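Ribosome hibernation protein YHBH (Vibrio cholerae serotype O1, PDB 4HEI) associates with 100S ribosome dimers and probably inhibits translation in stationary phase by binding the small (30S) ribosomal subunit. Local coordinates at residues S15-V20 against M70-D75; Q6-L12 against I40-E44. Numbering follows the deposited sequence.

In the fold
Both interactions belong to one beta-alpha-beta-beta-beta-alpha domain, with their centres 11 Å apart. Interaction 2 pairs strand 2-8 with strand 34-44, and interaction 1 brings together the two helices, 14-27 and 70-91, that cover one face of that sheet. Their segments alternate along the chain, so the crossover helix of the beta-alpha-beta unit serves one contact while its flanking strands form the other. They meet at two methionines: Met70 CE lies 3.5 Å from Ile10 CD1, and Met16 SD 3.9 Å from the same Ile10 CD1. Leu41 also touches Met16, Met70 and Ile74. Ile40's side chain is about 7 Å from a bound cobalt(III) ion, Met70's about 13 Å from one; His62 and His64 bind cobalt.

Interaction 1: S15-V20 against M70-D75; sequences SMQDYV and MYAAID
Segments 15-20 and 70-75 are regular alpha-helix and run almost parallel, their axes 11.0 Å apart at closest approach with a crossing angle of -18°. The nearest CA pairs are Met16 with Tyr71 and Val20 with Ile74, each 7.3 Å apart. Ser15, with chi1 t, starts the contact: its OG is hydrogen-bonded to Tyr71 OH at 2.7 Å, where either hydroxyl could donate. Met16 (chi1 m, chi2 t) follows on the buried side, its CG 3.8 Å from Tyr71 CZ and its SD 4.1 Å from Met70 CG. Met70 has chi1 t and chi2 p, and its CE reaches Ile10. These two helices are the pair that lies on one face of the four-stranded sheet in the HPF/YfiA fold, and Met16, Met70 and Ile74 all reach down to Leu41 of strand 34-44. One turn on, Tyr19 directs its CA-to-CB bond toward the other helix with chi1 t. Tyr71, in rotamer m, sets its edge against the face of the Tyr19 ring in a T-shaped stack, with centroids 5.4 Å apart, planes at 71° and Tyr19 CD2 3.7 Å from Tyr71 CD1. The Tyr19 ring also meets Ile74, CE2 to CG2 at 3.9 Å, and its hydroxyl end lies beside the carboxylate of Asp75, which forms a salt bridge with Lys23 further along helix 14-27. Val20, chi1 t, lies nearer the sheet than Tyr19, its CG2 3.9 Å from CD1 of Ile74, whose side chain is in the mt rotamer and also touches Ala50 of strand 47-56.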
loop_
_atom_site.group_PDB
_atom_site.type_symbol
_atom_site.label_atom_id
_atom_site.label_comp_id
_atom_site.label_asym_id
_atom_site.label_seq_id
_atom_site.Cartn_x
_atom_site.Cartn_y
_atom_site.Cartn_z
ATOM N N SER A 15 3.206 -10.839 10.433
ATOM C CA SER A 15 1.771 -10.593 10.368
ATOM C C SER A 15 1.506 -9.355 9.520
ATOM O O SER A 15 0.588 -9.344 8.704
ATOM C CB SER A 15 1.186 -10.391 11.768
ATOM O OG SER A 15 -0.185 -10.033 11.684
ATOM N N MET A 16 2.302 -8.308 9.723
ATOM C CA MET A 16 2.139 -7.089 8.947
ATOM C C MET A 16 2.370 -7.404 7.480
ATOM O O MET A 16 1.564 -7.043 6.623
ATOM C CB MET A 16 3.137 -6.013 9.392
ATOM C CG MET A 16 2.637 -5.117 10.505
ATOM S SD MET A 16 3.929 -3.989 11.065
ATOM C CE MET A 16 4.382 -4.755 12.602
ATOM N N GLN A 17 3.473 -8.082 7.192
ATOM C CA GLN A 17 3.785 -8.426 5.818
ATOM C C GLN A 17 2.709 -9.316 5.217
ATOM O O GLN A 17 2.281 -9.090 4.084
ATOM C CB GLN A 17 5.164 -9.087 5.738
ATOM C CG GLN A 17 6.283 -8.097 6.033
ATOM C CD GLN A 17 7.664 -8.652 5.761
ATOM O OE1 GLN A 17 8.231 -9.371 6.581
ATOM N NE2 GLN A 17 8.211 -8.326 4.598
ATOM N N ASP A 18 2.258 -10.313 5.974
ATOM C CA ASP A 18 1.207 -11.203 5.484
ATOM C C ASP A 18 -0.053 -10.398 5.183
ATOM O O ASP A 18 -0.698 -10.590 4.146
ATOM C CB ASP A 18 0.878 -12.289 6.516
ATOM C CG ASP A 18 2.000 -13.300 6.684
ATOM O OD1 ASP A 18 2.822 -13.441 5.758
ATOM O OD2 ASP A 18 2.050 -13.967 7.739
ATOM N N TYR A 19 -0.399 -9.494 6.093
ATOM C CA TYR A 19 -1.582 -8.663 5.924
ATOM C C TYR A 19 -1.458 -7.800 4.674
ATOM O O TYR A 19 -2.393 -7.708 3.878
ATOM C CB TYR A 19 -1.779 -7.765 7.151
ATOM C CG TYR A 19 -3.074 -6.997 7.133
ATOM C CD1 TYR A 19 -4.294 -7.653 7.276
ATOM C CD2 TYR A 19 -3.085 -5.615 6.957
ATOM C CE1 TYR A 19 -5.490 -6.953 7.246
ATOM C CE2 TYR A 19 -4.276 -4.907 6.922
ATOM C CZ TYR A 19 -5.474 -5.584 7.067
ATOM O OH TYR A 19 -6.655 -4.892 7.033
ATOM N N VAL A 20 -0.307 -7.159 4.507
ATOM C CA VAL A 20 -0.086 -6.316 3.337
ATOM C C VAL A 20 -0.262 -7.146 2.073
ATOM O O VAL A 20 -0.957 -6.735 1.144
ATOM C CB VAL A 20 1.320 -5.701 3.340
ATOM C CG1 VAL A 20 1.582 -4.994 2.008
ATOM C CG2 VAL A 20 1.447 -4.700 4.500
ATOM N N MET A 70 -1.166 0.478 13.205
ATOM C CA MET A 70 -0.586 0.205 11.889
ATOM C C MET A 70 -1.495 -0.550 10.924
ATOM O O MET A 70 -1.544 -0.238 9.739
ATOM C CB MET A 70 0.740 -0.548 12.041
ATOM C CG MET A 70 1.484 -0.776 10.725
ATOM S SD MET A 70 1.836 0.770 9.838
ATOM C CE MET A 70 3.269 1.317 10.714
ATOM N N TYR A 71 -2.226 -1.539 11.418
ATOM C CA TYR A 71 -3.109 -2.288 10.539
ATOM C C TYR A 71 -4.220 -1.394 10.018
ATOM O O TYR A 71 -4.636 -1.514 8.865
ATOM C CB TYR A 71 -3.667 -3.506 11.278
ATOM C CG TYR A 71 -2.617 -4.568 11.510
ATOM C CD1 TYR A 71 -2.367 -5.552 10.556
ATOM C CD2 TYR A 71 -1.849 -4.567 12.672
ATOM C CE1 TYR A 71 -1.385 -6.509 10.748
ATOM C CE2 TYR A 71 -0.859 -5.522 12.879
ATOM C CZ TYR A 71 -0.631 -6.491 11.915
ATOM O OH TYR A 71 0.342 -7.435 12.119
ATOM N N ALA A 72 -4.695 -0.481 10.860
ATOM C CA ALA A 72 -5.737 0.452 10.454
ATOM C C ALA A 72 -5.129 1.424 9.439
ATOM O O ALA A 72 -5.797 1.867 8.505
ATOM C CB ALA A 72 -6.259 1.217 11.665
ATOM N N ALA A 73 -3.857 1.756 9.635
ATOM C CA ALA A 73 -3.163 2.659 8.718
ATOM C C ALA A 73 -3.101 2.012 7.336
ATOM O O ALA A 73 -3.369 2.656 6.320
ATOM C CB ALA A 73 -1.751 2.945 9.230
ATOM N N ILE A 74 -2.753 0.730 7.304
ATOM C CA ILE A 74 -2.668 0.005 6.045
ATOM C C ILE A 74 -4.027 -0.047 5.356
ATOM O O ILE A 74 -4.118 0.116 4.144
ATOM C CB ILE A 74 -2.130 -1.422 6.268
ATOM C CG1 ILE A 74 -0.678 -1.341 6.756
ATOM C CG2 ILE A 74 -2.213 -2.230 4.977
ATOM C CD1 ILE A 74 -0.156 -2.636 7.333
ATOM N N ASP A 75 -5.092 -0.279 6.121
ATOM C CA ASP A 75 -6.422 -0.322 5.522
ATOM C C ASP A 75 -6.779 1.012 4.906
ATOM O O ASP A 75 -7.379 1.064 3.836
ATOM C CB ASP A 75 -7.478 -0.685 6.560
ATOM C CG ASP A 75 -7.402 -2.123 6.971
ATOM O OD1 ASP A 75 -7.461 -2.987 6.074
ATOM O OD2 ASP A 75 -7.287 -2.386 8.185
#

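Interaction 2: Q6-L12 against I40-E44; sequences QGHHIDL and ILRVE
The side chain of His8, chi1 t, lies alongside the base of Arg42 on one face of the sheet, their CB atoms 3.7 Å apart, with the imidazole edge turned to Arg42 CB. The two residues are neighbours in the parallel pairing of strands 2-8 and 34-44, the two strands of a beta-alpha-beta unit joined through helix 14-27, with 2-8 at the edge of the sheet. The strand axes approach to 4.7 Å at 10°, and the register sets Gln6 beside Ile40, Gly7 beside Leu41 and His8 beside Arg42, with CA separations of 4.9, 4.8 and 4.7 Å. Extended backbones make the parallel ladder: Leu41 N donates to Gln6 O at 2.9 Å, His8 N to Leu41 O at 3.0 Å, and Val43 N weakly to His8 O at 3.4 Å. Arg42, chi1 p, carries its guanidinium away from strand 2-8 to a salt bridge with Glu51 of strand 47-56. At His9 the chain leaves the strand with a left-handed backbone (phi/psi 56/47) and turns back over the other face, where Leu41 lies. There Ile10, with both chi angles t, packs its CB 4.0 Å from Val43 CG2. Asp11 centres an inverse gamma turn that returns Leu12 toward the sheet, and Leu12 CD1 comes to rest 3.8 Å from Leu41 CD1.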
loop_
_atom_site.group_PDB
_atom_site.type_symbol
_atom_site.label_atom_id
_atom_site.label_comp_id
_atom_site.label_asym_id
_atom_site.label_seq_id
_atom_site.Cartn_x
_atom_site.Cartn_y
_atom_site.Cartn_z
ATOM N N GLN A 6 9.208 -2.559 3.248
ATOM C CA GLN A 6 10.299 -2.118 4.105
ATOM C C GLN A 6 9.753 -1.448 5.357
ATOM O O GLN A 6 8.691 -0.828 5.334
ATOM C CB GLN A 6 11.201 -1.134 3.361
ATOM C CG GLN A 6 11.951 -1.727 2.186
ATOM C CD GLN A 6 12.881 -2.842 2.606
ATOM O OE1 GLN A 6 13.645 -2.694 3.559
ATOM N NE2 GLN A 6 12.830 -3.963 1.891
ATOM N N GLY A 7 10.493 -1.579 6.454
ATOM C CA GLY A 7 10.082 -0.959 7.697
ATOM C C GLY A 7 11.128 0.045 8.141
ATOM O O GLY A 7 12.298 -0.076 7.778
ATOM N N HIS A 8 10.706 1.044 8.907
ATOM C CA HIS A 8 11.617 2.064 9.422
ATOM C C HIS A 8 11.178 2.457 10.829
ATOM O O HIS A 8 10.056 2.923 11.029
ATOM C CB HIS A 8 11.613 3.299 8.522
ATOM C CG HIS A 8 12.501 4.402 9.010
ATOM N ND1 HIS A 8 13.875 4.350 8.909
ATOM C CD2 HIS A 8 12.212 5.571 9.628
ATOM C CE1 HIS A 8 14.394 5.441 9.444
ATOM N NE2 HIS A 8 13.406 6.198 9.888
ATOM N N HIS A 9 12.069 2.272 11.798
ATOM C CA HIS A 9 11.770 2.594 13.190
ATOM C C HIS A 9 10.524 1.846 13.637
ATOM O O HIS A 9 9.627 2.422 14.245
ATOM C CB HIS A 9 11.554 4.101 13.363
ATOM C CG HIS A 9 12.799 4.916 13.186
ATOM N ND1 HIS A 9 12.819 6.286 13.348
ATOM C CD2 HIS A 9 14.066 4.557 12.871
ATOM C CE1 HIS A 9 14.045 6.733 13.141
ATOM N NE2 HIS A 9 14.821 5.705 12.850
ATOM N N ILE A 10 10.474 0.558 13.327
ATOM C CA ILE A 10 9.325 -0.258 13.686
ATOM C C ILE A 10 9.693 -1.733 13.706
ATOM O O ILE A 10 10.655 -2.159 13.062
ATOM C CB ILE A 10 8.176 -0.056 12.673
ATOM C CG1 ILE A 10 6.920 -0.802 13.140
ATOM C CG2 ILE A 10 8.601 -0.565 11.298
ATOM C CD1 ILE A 10 5.743 -0.675 12.189
ATOM N N ASP A 11 8.923 -2.514 14.457
ATOM C CA ASP A 11 9.160 -3.944 14.518
ATOM C C ASP A 11 8.303 -4.570 13.430
ATOM O O ASP A 11 7.154 -4.937 13.670
ATOM C CB ASP A 11 8.765 -4.507 15.886
ATOM C CG ASP A 11 8.848 -6.022 15.937
ATOM O OD1 ASP A 11 9.652 -6.595 15.174
ATOM O OD2 ASP A 11 8.123 -6.638 16.745
ATOM N N LEU A 12 8.860 -4.656 12.227
ATOM C CA LEU A 12 8.149 -5.238 11.093
ATOM C C LEU A 12 7.941 -6.731 11.357
ATOM O O LEU A 12 8.900 -7.499 11.405
ATOM C CB LEU A 12 8.965 -5.030 9.812
ATOM C CG LEU A 12 8.332 -5.382 8.464
ATOM C CD1 LEU A 12 7.081 -4.544 8.237
ATOM C CD2 LEU A 12 9.346 -5.121 7.356
ATOM N N ILE A 40 6.150 1.076 2.543
ATOM C CA ILE A 40 6.994 1.443 3.666
ATOM C C ILE A 40 6.110 1.657 4.885
ATOM O O ILE A 40 5.146 2.428 4.843
ATOM C CB ILE A 40 7.791 2.740 3.402
ATOM C CG1 ILE A 40 8.785 2.528 2.260
ATOM C CG2 ILE A 40 8.561 3.141 4.655
ATOM C CD1 ILE A 40 9.657 3.736 1.997
ATOM N N LEU A 41 6.445 0.962 5.967
ATOM C CA LEU A 41 5.714 1.070 7.221
ATOM C C LEU A 41 6.688 1.696 8.211
ATOM O O LEU A 41 7.802 1.214 8.376
ATOM C CB LEU A 41 5.283 -0.314 7.713
ATOM C CG LEU A 41 4.475 -1.150 6.707
ATOM C CD1 LEU A 41 3.995 -2.424 7.372
ATOM C CD2 LEU A 41 3.300 -0.348 6.190
ATOM N N ARG A 42 6.279 2.787 8.843
ATOM C CA ARG A 42 7.163 3.437 9.791
ATOM C C ARG A 42 6.403 4.149 10.889
ATOM O O ARG A 42 5.194 4.369 10.793
ATOM C CB ARG A 42 8.083 4.426 9.070
ATOM C CG ARG A 42 7.353 5.561 8.373
ATOM C CD ARG A 42 8.327 6.485 7.646
ATOM N NE ARG A 42 7.621 7.504 6.868
ATOM C CZ ARG A 42 7.360 8.737 7.291
ATOM N NH1 ARG A 42 7.754 9.137 8.494
ATOM N NH2 ARG A 42 6.675 9.567 6.517
ATOM N N VAL A 43 7.133 4.513 11.935
ATOM C CA VAL A 43 6.545 5.192 13.075
ATOM C C VAL A 43 7.189 6.552 13.293
ATOM O O VAL A 43 8.410 6.680 13.280
ATOM C CB VAL A 43 6.714 4.346 14.359
ATOM C CG1 VAL A 43 6.105 5.063 15.543
ATOM C CG2 VAL A 43 6.068 2.981 14.171
ATOM N N GLU A 44 6.346 7.562 13.459
ATOM C CA GLU A 44 6.779 8.930 13.712
ATOM C C GLU A 44 6.026 9.300 14.982
ATOM O O GLU A 44 4.827 9.552 14.942
ATOM C CB GLU A 44 6.362 9.835 12.553
ATOM C CG GLU A 44 6.611 11.314 12.780
ATOM C CD GLU A 44 6.234 12.151 11.572
ATOM O OE1 GLU A 44 6.937 12.061 10.541
ATOM O OE2 GLU A 44 5.229 12.891 11.648
#